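Local coordinates for protein E1 (Kluyveromyces marxianus, PDB 3VX6) that acts as an E1-like enzyme that activates the ubiquitin-like proteins ATG8 and ATG12 for conjugation in autophagy, at residues Tyr82-Asn87 with Tyr124-Ala129. Residues are numbered along the deposited sequence; the frame is centred on the assembly and turned at random.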
ATOM      1  N   TYR A  82      -0.830   8.625  -4.551  1.00 41.64           N
ATOM      2  CA  TYR A  82      -1.088  10.048  -4.583  1.00 42.25           C
ATOM      3  C   TYR A  82       0.145  10.817  -4.147  1.00 39.92           C
ATOM      4  O   TYR A  82       0.876  10.401  -3.248  1.00 37.54           O
ATOM      5  CB  TYR A  82      -2.294  10.392  -3.684  1.00 45.81           C
ATOM      6  CG  TYR A  82      -3.580   9.709  -4.129  1.00 51.38           C
ATOM      7  CD1 TYR A  82      -4.229  10.082  -5.318  1.00 52.84           C
ATOM      8  CD2 TYR A  82      -4.094   8.620  -3.414  1.00 53.55           C
ATOM      9  CE1 TYR A  82      -5.351   9.378  -5.785  1.00 54.29           C
ATOM     10  CE2 TYR A  82      -5.209   7.909  -3.867  1.00 54.37           C
ATOM     11  CZ  TYR A  82      -5.831   8.285  -5.050  1.00 55.75           C
ATOM     12  OH  TYR A  82      -6.911   7.540  -5.493  1.00 57.17           O
ATOM     13  N   LEU A  83       0.394  11.934  -4.815  1.00 37.95           N
ATOM     14  CA  LEU A  83       1.529  12.763  -4.464  1.00 36.45           C
ATOM     15  C   LEU A  83       1.037  14.095  -3.909  1.00 35.03           C
ATOM     16  O   LEU A  83       0.042  14.639  -4.359  1.00 34.64           O
ATOM     17  CB  LEU A  83       2.426  12.996  -5.684  1.00 35.18           C
ATOM     18  CG  LEU A  83       3.486  14.102  -5.577  1.00 34.04           C
ATOM     19  CD1 LEU A  83       4.545  13.740  -4.559  1.00 30.23           C
ATOM     20  CD2 LEU A  83       4.113  14.320  -6.951  1.00 32.61           C
ATOM     21  N   LEU A  84       1.728  14.587  -2.892  1.00 34.93           N
ATOM     22  CA  LEU A  84       1.406  15.864  -2.299  1.00 36.03           C
ATOM     23  C   LEU A  84       2.726  16.637  -2.293  1.00 37.17           C
ATOM     24  O   LEU A  84       3.458  16.625  -1.311  1.00 38.68           O
ATOM     25  CB  LEU A  84       0.894  15.698  -0.869  1.00 34.46           C
ATOM     26  CG  LEU A  84       0.147  16.904  -0.272  1.00 34.70           C
ATOM     27  CD1 LEU A  84       0.424  16.953   1.215  1.00 34.98           C
ATOM     28  CD2 LEU A  84       0.576  18.211  -0.911  1.00 32.51           C
ATOM     29  N   ASN A  85       3.034  17.296  -3.403  1.00 38.14           N
ATOM     30  CA  ASN A  85       4.259  18.066  -3.491  1.00 38.44           C
ATOM     31  C   ASN A  85       4.105  19.463  -2.890  1.00 38.78           C
ATOM     32  O   ASN A  85       3.416  20.320  -3.457  1.00 36.74           O
ATOM     33  CB  ASN A  85       4.703  18.218  -4.946  1.00 40.69           C
ATOM     34  CG  ASN A  85       6.001  19.007  -5.070  1.00 42.45           C
ATOM     35  OD1 ASN A  85       7.062  18.524  -4.670  1.00 44.50           O
ATOM     36  ND2 ASN A  85       5.918  20.230  -5.600  1.00 41.18           N
ATOM     37  N   PHE A  86       4.756  19.685  -1.751  1.00 39.05           N
ATOM     38  CA  PHE A  86       4.743  20.980  -1.084  1.00 39.67           C
ATOM     39  C   PHE A  86       5.536  22.003  -1.905  1.00 41.17           C
ATOM     40  O   PHE A  86       6.479  21.654  -2.629  1.00 41.52           O
ATOM     41  CB  PHE A  86       5.329  20.845   0.318  1.00 38.24           C
ATOM     42  CG  PHE A  86       4.449  20.086   1.246  1.00 38.26           C
ATOM     43  CD1 PHE A  86       3.254  20.643   1.695  1.00 39.01           C
ATOM     44  CD2 PHE A  86       4.768  18.785   1.620  1.00 37.79           C
ATOM     45  CE1 PHE A  86       2.386  19.916   2.501  1.00 38.07           C
ATOM     46  CE2 PHE A  86       3.913  18.049   2.420  1.00 37.41           C
ATOM     47  CZ  PHE A  86       2.713  18.619   2.863  1.00 39.04           C
ATOM     48  N   ASN A  87       5.137  23.266  -1.799  1.00 42.40           N
ATOM     49  CA  ASN A  87       5.777  24.336  -2.547  1.00 43.75           C
ATOM     50  C   ASN A  87       6.995  24.917  -1.856  1.00 42.87           C
ATOM     51  O   ASN A  87       7.829  25.555  -2.495  1.00 43.12           O
ATOM     52  CB  ASN A  87       4.758  25.444  -2.856  1.00 47.21           C
ATOM     53  CG  ASN A  87       3.854  25.774  -1.664  1.00 51.50           C
ATOM     54  OD1 ASN A  87       3.883  25.100  -0.622  1.00 52.41           O
ATOM     55  ND2 ASN A  87       3.030  26.807  -1.825  1.00 51.60           N
ATOM     56  N   TYR A 124       1.132   7.250  -0.824  1.00 38.93           N
ATOM     57  CA  TYR A 124       1.065   8.693  -0.821  1.00 37.93           C
ATOM     58  C   TYR A 124       2.491   9.217  -0.698  1.00 38.18           C
ATOM     59  O   TYR A 124       3.310   8.694   0.067  1.00 38.41           O
ATOM     60  CB  TYR A 124       0.227   9.149   0.370  1.00 38.61           C
ATOM     61  CG  TYR A 124      -1.174   8.570   0.379  1.00 42.06           C
ATOM     62  CD1 TYR A 124      -2.243   9.276  -0.182  1.00 41.05           C
ATOM     63  CD2 TYR A 124      -1.432   7.306   0.936  1.00 40.42           C
ATOM     64  CE1 TYR A 124      -3.535   8.746  -0.187  1.00 43.30           C
ATOM     65  CE2 TYR A 124      -2.727   6.761   0.932  1.00 41.51           C
ATOM     66  CZ  TYR A 124      -3.775   7.492   0.368  1.00 44.24           C
ATOM     67  OH  TYR A 124      -5.067   7.001   0.358  1.00 45.65           O
ATOM     68  N   MET A 125       2.796  10.247  -1.464  1.00 38.19           N
ATOM     69  CA  MET A 125       4.127  10.805  -1.420  1.00 38.46           C
ATOM     70  C   MET A 125       4.030  12.289  -1.164  1.00 35.89           C
ATOM     71  O   MET A 125       3.214  12.958  -1.764  1.00 35.92           O
ATOM     72  CB  MET A 125       4.835  10.554  -2.754  1.00 39.76           C
ATOM     73  CG  MET A 125       6.252  11.069  -2.806  1.00 42.09           C
ATOM     74  SD  MET A 125       7.018  10.778  -4.404  1.00 45.30           S
ATOM     75  CE  MET A 125       7.882  12.331  -4.603  1.00 43.31           C
ATOM     76  N   ILE A 126       4.814  12.795  -0.229  1.00 35.12           N
ATOM     77  CA  ILE A 126       4.822  14.227  -0.008  1.00 36.32           C
ATOM     78  C   ILE A 126       6.207  14.594  -0.493  1.00 37.84           C
ATOM     79  O   ILE A 126       7.143  13.799  -0.390  1.00 39.81           O
ATOM     80  CB  ILE A 126       4.649  14.637   1.471  1.00 35.57           C
ATOM     81  CG1 ILE A 126       5.669  13.911   2.356  1.00 34.75           C
ATOM     82  CG2 ILE A 126       3.199  14.399   1.894  1.00 35.27           C
ATOM     83  CD1 ILE A 126       5.709  14.396   3.804  1.00 31.54           C
ATOM     84  N   SER A 127       6.348  15.777  -1.057  1.00 38.64           N
ATOM     85  CA  SER A 127       7.647  16.158  -1.565  1.00 38.86           C
ATOM     86  C   SER A 127       7.792  17.648  -1.685  1.00 39.86           C
ATOM     87  O   SER A 127       6.844  18.411  -1.509  1.00 39.21           O
ATOM     88  CB  SER A 127       7.888  15.517  -2.941  1.00 38.93           C
ATOM     89  OG  SER A 127       6.953  15.967  -3.915  1.00 34.59           O
ATOM     90  N   PHE A 128       9.019  18.048  -1.957  1.00 41.28           N
ATOM     91  CA  PHE A 128       9.352  19.429  -2.162  1.00 42.76           C
ATOM     92  C   PHE A 128      10.375  19.375  -3.255  1.00 43.53           C
ATOM     93  O   PHE A 128      11.482  18.859  -3.067  1.00 42.04           O
ATOM     94  CB  PHE A 128       9.979  20.068  -0.936  1.00 44.34           C
ATOM     95  CG  PHE A 128      10.487  21.453  -1.200  1.00 46.62           C
ATOM     96  CD1 PHE A 128      11.792  21.810  -0.868  1.00 46.07           C
ATOM     97  CD2 PHE A 128       9.666  22.395  -1.823  1.00 46.57           C
ATOM     98  CE1 PHE A 128      12.270  23.079  -1.151  1.00 46.70           C
ATOM     99  CE2 PHE A 128      10.138  23.662  -2.108  1.00 46.90           C
ATOM    100  CZ  PHE A 128      11.445  24.007  -1.771  1.00 46.94           C
ATOM    101  N   ALA A 129       9.984  19.865  -4.419  1.00 46.59           N
ATOM    102  CA  ALA A 129      10.883  19.886  -5.547  1.00 49.37           C
ATOM    103  C   ALA A 129      11.472  21.280  -5.552  1.00 52.07           C
ATOM    104  O   ALA A 129      10.786  22.257  -5.872  1.00 53.03           O
ATOM    105  CB  ALA A 129      10.125  19.612  -6.834  1.00 47.74           C
TER
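L83 and M125 meet through their apolar ends, the methyl CD1 of L83 lying 3.6 Å from M125 CG and equally near its CE, on two neighbouring parallel strands of a mixed sheet, joined by a beta-alpha-beta crossover through helices 89-94 and 97-114. Helix 21-33 packs over this face: the branched L83 packs against L27, while the unbranched M125, touching F23, bends at its thioether, which leaves CE as well as CG beside L83 CD1. F92 of helix 89-94 packs against the other face. There I126, a beta-branched residue at home in a strand, offers its CG2 to L84 CB at 3.8 Å and its CB to F86 CE2 at 3.6 Å. At the N-terminal end of the pair, on this same face, the side chains of Y82 and Y124 lie side by side, pointing the same way, their ring planes inclined at 34°. Between the backbones, M125 N donates to Y82 O, L84 N to M125 O, S127 N to L84 O and F86 N to S127 O, the ladder of a parallel pair. On the face of L83 and M125, the polar end of the contact is the pair N85 and S127. CG of N85 stands anti to its backbone N (chi1 -179°), 3.4 Å from S127 OG. That hydroxyl donates to N85 OD1 over 2.7 Å, while ND2 bonds D40 OD2. An alanine in place of N85 would probably leave the buried S127 hydroxyl without this acceptor and D40 OD2 without the side-chain N-H of ND2. S127 OG reaches OD1 in the plane of the N85 amide, on a lone pair, at a C=O...O angle of 116°.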